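Long-range contacts in F5/8 type C domain protein (PDB 4ZRX), which probably hydrolyses alpha-L-fucosyl linkages in glycans, as a putative alpha-L-fucosidase with a C-terminal F5/8 type C domain that may bind sugar: residues A[156-162]-A[195-200]; A[368-373]-A[441-445]; A[479-483]-A[577-582]. All coordinates share one frame; numbering follows the deposited sequence.

Contact 1. Residues A[156-162]-A[195-200]; sequences GDSPRYN and KKQVYD
Gln197 reaches from the loop 195-200 across the first turn of the helix that starts at Ser158, and its side chain meets something at nearly every atom. CB carries CG anti to the backbone N (chi1 179°), and CG lies over one face of the Tyr199 ring, offset toward its rim. The chain then bends at chi2 and brings Gln197 CD to 3.6 Å from Tyr161 CD2, the tyrosine side chain crossing it at about a right angle. At the tip both ends of the amide, oxygen and nitrogen, are used. Gln197 OE1 accepts from the backbone N of Gly156 at 2.8 Å, in the carbonyl plane, while its NE2 gives a straight bond of 3.1 Å to Ser158 O, a carbonyl that also takes the helical N-H of Asn162. A weak bond from NE2 to Asn162 OD1 completes the set.

Two helix side chains return the grip on the loop backbone. Ser158 OG receives the N-H of Val198 at 2.9 Å. Asn162 works in both directions: ND2 donates to Val198 O at 2.9 Å, close to its own amide plane, and OD1 takes the N-H of Asp200 at 3.1 Å from well above the carbonyl plane. Tyr161 CE2 touches the edge of the Tyr199 ring.

Asp200 in turn caps helix 201-211 through Ala203 N, and Asn162 and Tyr199 both pack on Phe204. The loop leading from strand 181-184 is thus tied to the start of helix 158-174 just where it enters helix 201-211, at the surface of the fucosidase-family TIM-barrel domain.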
loop_
_atom_site.group_PDB
_atom_site.type_symbol
_atom_site.label_atom_id
_atom_site.label_comp_id
_atom_site.label_asym_id
_atom_site.label_seq_id
_atom_site.Cartn_x
_atom_site.Cartn_y
_atom_site.Cartn_z
ATOM N N GLY A 156 -29.030 11.866 -3.372
ATOM C CA GLY A 156 -30.004 11.269 -2.485
ATOM C C GLY A 156 -31.431 11.358 -3.033
ATOM O O GLY A 156 -32.314 10.752 -2.482
ATOM N N ASP A 157 -31.651 12.119 -4.106
ATOM C CA ASP A 157 -32.872 12.014 -4.953
ATOM C C ASP A 157 -32.433 11.028 -6.029
ATOM O O ASP A 157 -31.979 11.432 -7.101
ATOM C CB ASP A 157 -33.229 13.422 -5.539
ATOM C CG ASP A 157 -34.393 13.418 -6.548
ATOM O OD1 ASP A 157 -34.874 12.320 -6.913
ATOM O OD2 ASP A 157 -34.806 14.541 -6.998
ATOM N N SER A 158 -32.582 9.742 -5.759
ATOM C CA SER A 158 -31.787 8.728 -6.476
ATOM C C SER A 158 -31.764 8.810 -8.012
ATOM O O SER A 158 -30.682 8.802 -8.599
ATOM C CB SER A 158 -32.091 7.310 -5.986
ATOM O OG SER A 158 -31.781 7.170 -4.606
ATOM N N PRO A 159 -32.943 8.884 -8.688
ATOM C CA PRO A 159 -32.868 8.886 -10.162
ATOM C C PRO A 159 -32.241 10.120 -10.736
ATOM O O PRO A 159 -31.593 10.056 -11.778
ATOM C CB PRO A 159 -34.363 8.795 -10.613
ATOM C CG PRO A 159 -35.069 8.234 -9.433
ATOM C CD PRO A 159 -34.347 8.787 -8.225
ATOM N N ARG A 160 -32.428 11.241 -10.072
ATOM C CA ARG A 160 -31.895 12.499 -10.548
ATOM C C ARG A 160 -30.360 12.471 -10.401
ATOM O O ARG A 160 -29.608 12.853 -11.304
ATOM C CB ARG A 160 -32.459 13.621 -9.713
ATOM C CG ARG A 160 -32.244 14.958 -10.335
ATOM C CD ARG A 160 -33.242 15.985 -9.823
ATOM N NE ARG A 160 -32.978 17.286 -10.448
ATOM C CZ ARG A 160 -33.601 18.420 -10.135
ATOM N NH1 ARG A 160 -34.527 18.456 -9.185
ATOM N NH2 ARG A 160 -33.292 19.538 -10.783
ATOM N N TYR A 161 -29.916 11.996 -9.259
ATOM C CA TYR A 161 -28.444 11.866 -9.078
ATOM C C TYR A 161 -27.833 10.816 -9.989
ATOM O O TYR A 161 -26.734 11.001 -10.477
ATOM C CB TYR A 161 -28.028 11.607 -7.643
ATOM C CG TYR A 161 -26.497 11.604 -7.514
ATOM C CD1 TYR A 161 -25.783 12.778 -7.458
ATOM C CD2 TYR A 161 -25.802 10.418 -7.469
ATOM C CE1 TYR A 161 -24.402 12.778 -7.351
ATOM C CE2 TYR A 161 -24.414 10.403 -7.366
ATOM C CZ TYR A 161 -23.727 11.566 -7.292
ATOM O OH TYR A 161 -22.348 11.538 -7.197
ATOM N N ASN A 162 -28.541 9.723 -10.225
ATOM C CA ASN A 162 -28.039 8.723 -11.142
ATOM C C ASN A 162 -27.850 9.299 -12.518
ATOM O O ASN A 162 -26.824 9.086 -13.139
ATOM C CB ASN A 162 -28.926 7.489 -11.138
ATOM C CG ASN A 162 -28.722 6.632 -9.888
ATOM O OD1 ASN A 162 -27.600 6.509 -9.383
ATOM N ND2 ASN A 162 -29.765 5.983 -9.441
ATOM N N LYS A 195 -28.324 11.591 3.698
ATOM C CA LYS A 195 -28.880 11.304 2.360
ATOM C C LYS A 195 -28.701 9.854 1.918
ATOM O O LYS A 195 -27.634 9.280 2.141
ATOM C CB LYS A 195 -28.277 12.274 1.348
ATOM C CG LYS A 195 -28.393 13.723 1.812
ATOM C CD LYS A 195 -28.003 14.685 0.746
ATOM C CE LYS A 195 -27.764 16.078 1.317
ATOM N NZ LYS A 195 -26.600 16.718 0.636
ATOM N N LYS A 196 -29.736 9.271 1.301
ATOM C CA LYS A 196 -29.740 7.856 0.959
ATOM C C LYS A 196 -29.834 7.622 -0.538
ATOM O O LYS A 196 -30.914 7.510 -1.106
ATOM C CB LYS A 196 -30.877 7.144 1.658
ATOM C CG LYS A 196 -30.659 6.931 3.127
ATOM C CD LYS A 196 -31.765 5.997 3.640
ATOM C CE LYS A 196 -31.712 5.783 5.135
ATOM N NZ LYS A 196 -33.059 5.402 5.664
ATOM N N GLN A 197 -28.689 7.469 -1.176
ATOM C CA GLN A 197 -28.646 7.314 -2.611
ATOM C C GLN A 197 -28.697 5.847 -2.959
ATOM O O GLN A 197 -27.944 5.068 -2.401
ATOM C CB GLN A 197 -27.338 7.927 -3.127
ATOM C CG GLN A 197 -27.124 7.826 -4.615
ATOM C CD GLN A 197 -28.165 8.554 -5.457
ATOM O OE1 GLN A 197 -28.703 9.596 -5.048
ATOM N NE2 GLN A 197 -28.441 8.016 -6.645
ATOM N N VAL A 198 -29.540 5.477 -3.914
ATOM C CA VAL A 198 -29.554 4.118 -4.455
ATOM C C VAL A 198 -28.964 4.268 -5.825
ATOM O O VAL A 198 -29.583 4.830 -6.738
ATOM C CB VAL A 198 -30.990 3.510 -4.496
ATOM C CG1 VAL A 198 -30.979 2.133 -5.101
ATOM C CG2 VAL A 198 -31.578 3.493 -3.070
ATOM N N TYR A 199 -27.728 3.798 -5.958
ATOM C CA TYR A 199 -26.995 3.965 -7.189
ATOM C C TYR A 199 -27.437 2.984 -8.277
ATOM O O TYR A 199 -27.625 1.804 -7.999
ATOM C CB TYR A 199 -25.540 3.713 -6.910
ATOM C CG TYR A 199 -24.920 4.653 -5.919
ATOM C CD1 TYR A 199 -24.505 5.907 -6.317
ATOM C CD2 TYR A 199 -24.729 4.281 -4.595
ATOM C CE1 TYR A 199 -23.912 6.777 -5.421
ATOM C CE2 TYR A 199 -24.098 5.151 -3.677
ATOM C CZ TYR A 199 -23.681 6.407 -4.137
ATOM O OH TYR A 199 -23.073 7.278 -3.281
ATOM N N ASP A 200 -27.488 3.448 -9.524
ATOM C CA ASP A 200 -27.746 2.571 -10.673
ATOM C C ASP A 200 -26.414 2.110 -11.243
ATOM O O ASP A 200 -25.977 2.514 -12.318
ATOM C CB ASP A 200 -28.580 3.295 -11.740
ATOM C CG ASP A 200 -29.154 2.338 -12.782
ATOM O OD1 ASP A 200 -28.697 1.188 -12.913
ATOM O OD2 ASP A 200 -30.070 2.788 -13.494
#

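Contact 2. Residues A[368-373]-A[441-445]; sequences WSTTSG and VRIDE
Trp368 reaches over with the far corner of its six-membered ring to strand 441-445, where CH2 lies 3.8 Å from Ile443 CG1 and 3.3 Å from the carbonyl oxygen of Val441. The neighbouring CZ3 of Trp368 meets Val441 CG1 at 3.9 Å, and that methyl sits at the ring edge, in its plane. With CG anti to the backbone N (chi1 176°), the indole extends from strand 368-370 toward strand 441-445; the two axes come no closer than 9.4 Å and run 33° from parallel. Thr370 shares the task: its CG2 lies over one indole face, toward the rim, and also touches Ile443 CG1 at 3.6 Å. Its hydroxyl donates to the carbonyl of the next residue, Thr371 O, keeping the polar branch off the apolar patch.

Gly373 N donates to Ile443 O at 2.6 Å, and Ser372 CA adds a CH...O contact to the same oxygen. Ser372 CB rests against Asp444 O, while its OG is hydrogen-bonded to Cys446 N. Asp444 and Glu445 both face Ala403, forming a classic beta bulge.

Strand 368-370 belongs to one four-stranded antiparallel sheet and strand 438-446 to another. Between them Trp368, Thr370, Val441 and Ile443 meet mainly through carbon, and the one cross-segment hydrogen bond lies at the crossover into strand 374-381. Burial of hydrocarbon therefore probably holds the two layers together, with the Gly373 bond lying where the chain joins the second sheet.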
loop_
_atom_site.group_PDB
_atom_site.type_symbol
_atom_site.label_atom_id
_atom_site.label_comp_id
_atom_site.label_asym_id
_atom_site.label_seq_id
_atom_site.Cartn_x
_atom_site.Cartn_y
_atom_site.Cartn_z
ATOM N N TRP A 368 5.169 -25.513 -16.965
ATOM C CA TRP A 368 5.174 -26.686 -16.103
ATOM C C TRP A 368 3.766 -27.042 -15.689
ATOM O O TRP A 368 3.094 -26.225 -15.045
ATOM C CB TRP A 368 6.078 -26.415 -14.906
ATOM C CG TRP A 368 6.075 -27.507 -13.920
ATOM C CD1 TRP A 368 5.954 -28.871 -14.160
ATOM C CD2 TRP A 368 6.247 -27.359 -12.540
ATOM N NE1 TRP A 368 6.027 -29.549 -12.980
ATOM C CE2 TRP A 368 6.210 -28.649 -11.972
ATOM C CE3 TRP A 368 6.467 -26.258 -11.712
ATOM C CZ2 TRP A 368 6.321 -28.857 -10.595
ATOM C CZ3 TRP A 368 6.585 -26.466 -10.342
ATOM C CH2 TRP A 368 6.542 -27.767 -9.818
ATOM N N SER A 369 3.300 -28.216 -16.126
ATOM C CA SER A 369 1.997 -28.701 -15.760
ATOM C C SER A 369 2.158 -29.785 -14.692
ATOM O O SER A 369 2.859 -30.783 -14.939
ATOM C CB SER A 369 1.312 -29.298 -16.962
ATOM O OG SER A 369 1.241 -28.375 -18.013
ATOM N N THR A 370 1.484 -29.662 -13.565
ATOM C CA THR A 370 1.676 -30.615 -12.481
ATOM C C THR A 370 0.487 -30.779 -11.603
ATOM O O THR A 370 -0.293 -29.881 -11.432
ATOM C CB THR A 370 2.932 -30.221 -11.590
ATOM O OG1 THR A 370 3.280 -31.298 -10.708
ATOM C CG2 THR A 370 2.693 -28.999 -10.802
ATOM N N THR A 371 0.401 -31.926 -10.947
ATOM C CA THR A 371 -0.564 -32.114 -9.887
ATOM C C THR A 371 0.159 -32.133 -8.565
ATOM O O THR A 371 1.371 -31.903 -8.505
ATOM C CB THR A 371 -1.326 -33.448 -10.064
ATOM O OG1 THR A 371 -0.382 -34.529 -10.072
ATOM C CG2 THR A 371 -2.061 -33.430 -11.382
ATOM N N SER A 372 -0.601 -32.335 -7.492
ATOM C CA SER A 372 -0.063 -32.214 -6.148
ATOM C C SER A 372 1.092 -33.182 -5.942
ATOM O O SER A 372 1.019 -34.354 -6.309
ATOM C CB SER A 372 -1.187 -32.476 -5.108
ATOM O OG SER A 372 -2.223 -31.511 -5.224
ATOM N N GLY A 373 2.156 -32.693 -5.320
ATOM C CA GLY A 373 3.379 -33.453 -5.089
ATOM C C GLY A 373 4.443 -33.286 -6.177
ATOM O O GLY A 373 5.593 -33.762 -6.058
ATOM N N VAL A 441 11.046 -26.330 -7.141
ATOM C CA VAL A 441 9.733 -25.912 -6.702
ATOM C C VAL A 441 8.881 -27.154 -6.663
ATOM O O VAL A 441 8.934 -28.007 -7.551
ATOM C CB VAL A 441 9.101 -24.911 -7.693
ATOM C CG1 VAL A 441 7.695 -24.488 -7.230
ATOM C CG2 VAL A 441 10.028 -23.718 -7.861
ATOM N N ARG A 442 8.170 -27.294 -5.561
ATOM C CA ARG A 442 7.248 -28.385 -5.348
ATOM C C ARG A 442 5.839 -27.848 -5.158
ATOM O O ARG A 442 5.627 -27.017 -4.280
ATOM C CB ARG A 442 7.664 -29.180 -4.101
ATOM C CG ARG A 442 6.866 -30.460 -3.938
ATOM C CD ARG A 442 7.364 -31.285 -2.724
ATOM N NE ARG A 442 8.798 -31.555 -2.898
ATOM C CZ ARG A 442 9.816 -30.976 -2.238
ATOM N NH1 ARG A 442 9.655 -30.123 -1.243
ATOM N NH2 ARG A 442 11.043 -31.278 -2.640
ATOM N N ILE A 443 4.906 -28.276 -5.972
ATOM C CA ILE A 443 3.497 -27.924 -5.765
ATOM C C ILE A 443 2.925 -28.970 -4.855
ATOM O O ILE A 443 2.682 -30.125 -5.244
ATOM C CB ILE A 443 2.691 -27.815 -7.069
ATOM C CG1 ILE A 443 3.304 -26.767 -8.042
ATOM C CG2 ILE A 443 1.238 -27.535 -6.708
ATOM C CD1 ILE A 443 3.618 -25.396 -7.450
ATOM N N ASP A 444 2.767 -28.593 -3.607
ATOM C CA ASP A 444 2.240 -29.500 -2.568
ATOM C C ASP A 444 0.757 -29.760 -2.715
ATOM O O ASP A 444 0.276 -30.909 -2.508
ATOM C CB ASP A 444 2.602 -28.997 -1.178
ATOM C CG ASP A 444 4.113 -28.842 -0.993
ATOM O OD1 ASP A 444 4.849 -29.850 -1.113
ATOM O OD2 ASP A 444 4.531 -27.708 -0.681
ATOM N N GLU A 445 0.003 -28.732 -3.064
ATOM C CA GLU A 445 -1.442 -28.864 -3.220
ATOM C C GLU A 445 -1.900 -27.969 -4.345
ATOM O O GLU A 445 -1.467 -26.844 -4.409
ATOM C CB GLU A 445 -2.178 -28.427 -1.952
ATOM C CG GLU A 445 -1.986 -29.310 -0.708
ATOM C CD GLU A 445 -2.674 -28.679 0.502
ATOM O OE1 GLU A 445 -3.791 -28.085 0.341
ATOM O OE2 GLU A 445 -2.071 -28.708 1.599
#

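Contact 3. Residues A[479-483]-A[577-582]; sequences GWKQV and MNEIGV
The two backbones keep well apart, with 7.1 Å between the CA atoms of Gln482 and Met577 at their nearest, and no direct hydrogen bond joins them. Segment 479-483 leads into an edge strand, whereas 577-582 is a short 3-10 turn, closed by Ile580 N to Met577 O, followed by a strand.

The Trp480 indole lies between the two segments and makes most of the contact. Met577, a selenomethionine, meets it at its edge: CG lies in the ring plane, 3.5 Å from Trp480 CE3, and SE makes an edge-on Met-aromatic contact, 5.4 Å from the centroid of the six-membered ring. The bend at chi3 (83°) turns CE back toward Trp480 CB. Farther round the rim, Trp480 CH2 approaches Ile580 O at 3.4 Å, an oxygen hydrogen-bonded to Arg477, and Trp480 CZ2 reaches Val582 CG2. Replacing Trp480 with an alanine would probably open a gap beside Met577 and Val582 and set the selenomethionine tip free to turn. Gln482, extended beyond CG, passes alongside Met577, and a water accepts from both Gln482 NE2 (2.6 Å) and Met577 N (2.9 Å).

Strands 481-485 and 580-584 belong to different antiparallel sheets, and Trp480 and Met577 both pack on Ile490, an arrangement consistent with the beta-sandwich of F5/8 type C (discoidin-like) domains.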
loop_
_atom_site.group_PDB
_atom_site.type_symbol
_atom_site.label_atom_id
_atom_site.label_comp_id
_atom_site.label_asym_id
_atom_site.label_seq_id
_atom_site.Cartn_x
_atom_site.Cartn_y
_atom_site.Cartn_z
ATOM N N GLY A 479 26.444 6.485 16.182
ATOM C CA GLY A 479 27.747 6.664 16.803
ATOM C C GLY A 479 27.853 6.112 18.225
ATOM O O GLY A 479 28.949 6.104 18.778
ATOM N N TRP A 480 26.739 5.687 18.843
ATOM C CA TRP A 480 26.770 5.209 20.251
ATOM C C TRP A 480 27.110 3.751 20.311
ATOM O O TRP A 480 26.913 3.041 19.347
ATOM C CB TRP A 480 25.431 5.370 21.003
ATOM C CG TRP A 480 24.818 6.735 21.019
ATOM C CD1 TRP A 480 25.246 7.858 20.352
ATOM C CD2 TRP A 480 23.589 7.085 21.637
ATOM N NE1 TRP A 480 24.361 8.904 20.572
ATOM C CE2 TRP A 480 23.324 8.439 21.335
ATOM C CE3 TRP A 480 22.678 6.386 22.416
ATOM C CZ2 TRP A 480 22.187 9.105 21.805
ATOM C CZ3 TRP A 480 21.542 7.059 22.895
ATOM C CH2 TRP A 480 21.321 8.393 22.588
ATOM N N LYS A 481 27.600 3.308 21.465
ATOM C CA LYS A 481 27.758 1.889 21.768
ATOM C C LYS A 481 27.273 1.603 23.177
ATOM O O LYS A 481 27.646 2.303 24.108
ATOM C CB LYS A 481 29.237 1.465 21.624
ATOM C CG LYS A 481 29.661 1.363 20.173
ATOM C CD LYS A 481 31.165 1.381 19.963
ATOM C CE LYS A 481 31.461 1.494 18.447
ATOM N NZ LYS A 481 32.892 1.146 18.118
ATOM N N GLN A 482 26.472 0.563 23.343
ATOM C CA GLN A 482 26.013 0.152 24.666
ATOM C C GLN A 482 27.123 -0.556 25.400
ATOM O O GLN A 482 27.620 -1.555 24.927
ATOM C CB GLN A 482 24.820 -0.789 24.574
ATOM C CG GLN A 482 24.332 -1.297 25.940
ATOM C CD GLN A 482 22.956 -1.872 25.879
ATOM O OE1 GLN A 482 22.702 -2.979 26.357
ATOM N NE2 GLN A 482 22.041 -1.123 25.283
ATOM N N VAL A 483 27.521 -0.024 26.544
ATOM C CA VAL A 483 28.505 -0.674 27.428
ATOM C C VAL A 483 27.894 -1.705 28.381
ATOM O O VAL A 483 28.519 -2.697 28.700
ATOM C CB VAL A 483 29.249 0.385 28.261
ATOM C CG1 VAL A 483 30.199 -0.273 29.278
ATOM C CG2 VAL A 483 30.014 1.328 27.323
HETATM N N MSE A 577 18.675 1.570 24.947
HETATM C CA MSE A 577 19.367 2.712 24.393
HETATM C C MSE A 577 18.492 3.629 23.467
HETATM O O MSE A 577 18.696 4.858 23.403
HETATM C CB MSE A 577 20.570 2.195 23.618
HETATM C CG MSE A 577 21.569 3.242 23.355
HETATM SE SE MSE A 577 23.254 2.416 22.778
HETATM C CE MSE A 577 22.838 2.175 20.895
ATOM N N ASN A 578 17.568 3.017 22.716
ATOM C CA ASN A 578 16.649 3.763 21.842
ATOM C C ASN A 578 15.619 4.608 22.605
ATOM O O ASN A 578 14.959 5.444 21.976
ATOM C CB ASN A 578 15.916 2.820 20.843
ATOM C CG ASN A 578 16.762 2.477 19.595
ATOM O OD1 ASN A 578 17.692 3.196 19.213
ATOM N ND2 ASN A 578 16.415 1.368 18.940
ATOM N N GLU A 579 15.493 4.400 23.933
ATOM C CA GLU A 579 14.618 5.214 24.787
ATOM C C GLU A 579 15.352 6.403 25.429
ATOM O O GLU A 579 14.755 7.085 26.260
ATOM C CB GLU A 579 14.052 4.345 25.913
ATOM C CG GLU A 579 13.223 3.147 25.334
ATOM C CD GLU A 579 12.653 2.268 26.425
ATOM O OE1 GLU A 579 13.417 1.752 27.251
ATOM O OE2 GLU A 579 11.413 2.076 26.449
ATOM N N ILE A 580 16.645 6.559 25.146
ATOM C CA ILE A 580 17.404 7.644 25.684
ATOM C C ILE A 580 17.741 8.596 24.558
ATOM O O ILE A 580 18.077 8.150 23.452
ATOM C CB ILE A 580 18.698 7.099 26.327
ATOM C CG1 ILE A 580 18.357 6.188 27.515
ATOM C CG2 ILE A 580 19.608 8.235 26.707
ATOM C CD1 ILE A 580 17.634 6.875 28.643
ATOM N N GLY A 581 17.650 9.899 24.830
ATOM C CA GLY A 581 18.184 10.938 23.933
ATOM C C GLY A 581 19.044 11.902 24.738
ATOM O O GLY A 581 18.992 11.946 25.975
ATOM N N VAL A 582 19.833 12.682 24.013
ATOM C CA VAL A 582 20.589 13.764 24.582
ATOM C C VAL A 582 20.575 14.965 23.623
ATOM O O VAL A 582 20.436 14.786 22.388
ATOM C CB VAL A 582 22.068 13.319 24.883
ATOM C CG1 VAL A 582 22.112 12.143 25.858
ATOM C CG2 VAL A 582 22.866 12.964 23.587
HETATM O O HOH W 1 19.477 -1.189 24.788
#

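The three contacts follow one another along the chain and none touches another. Contact 1 lies in the fucosidase-family TIM-barrel part, contact 2 in a pair of four-stranded antiparallel sheets, and contact 3 in the F5/8 type C domain. Their centres are far apart: 50 Å from contact 1 to contact 2, 51 Å from contact 2 to contact 3, and 60 Å from contact 1 to contact 3, which lie on opposite sides of the chain's centre. Even the nearest atoms of contacts 2 and 3 are about 37 Å apart. Contact 1 relies mainly on side-chain hydrogen bonds to backbone, whereas a tryptophan carries much of each of the other two.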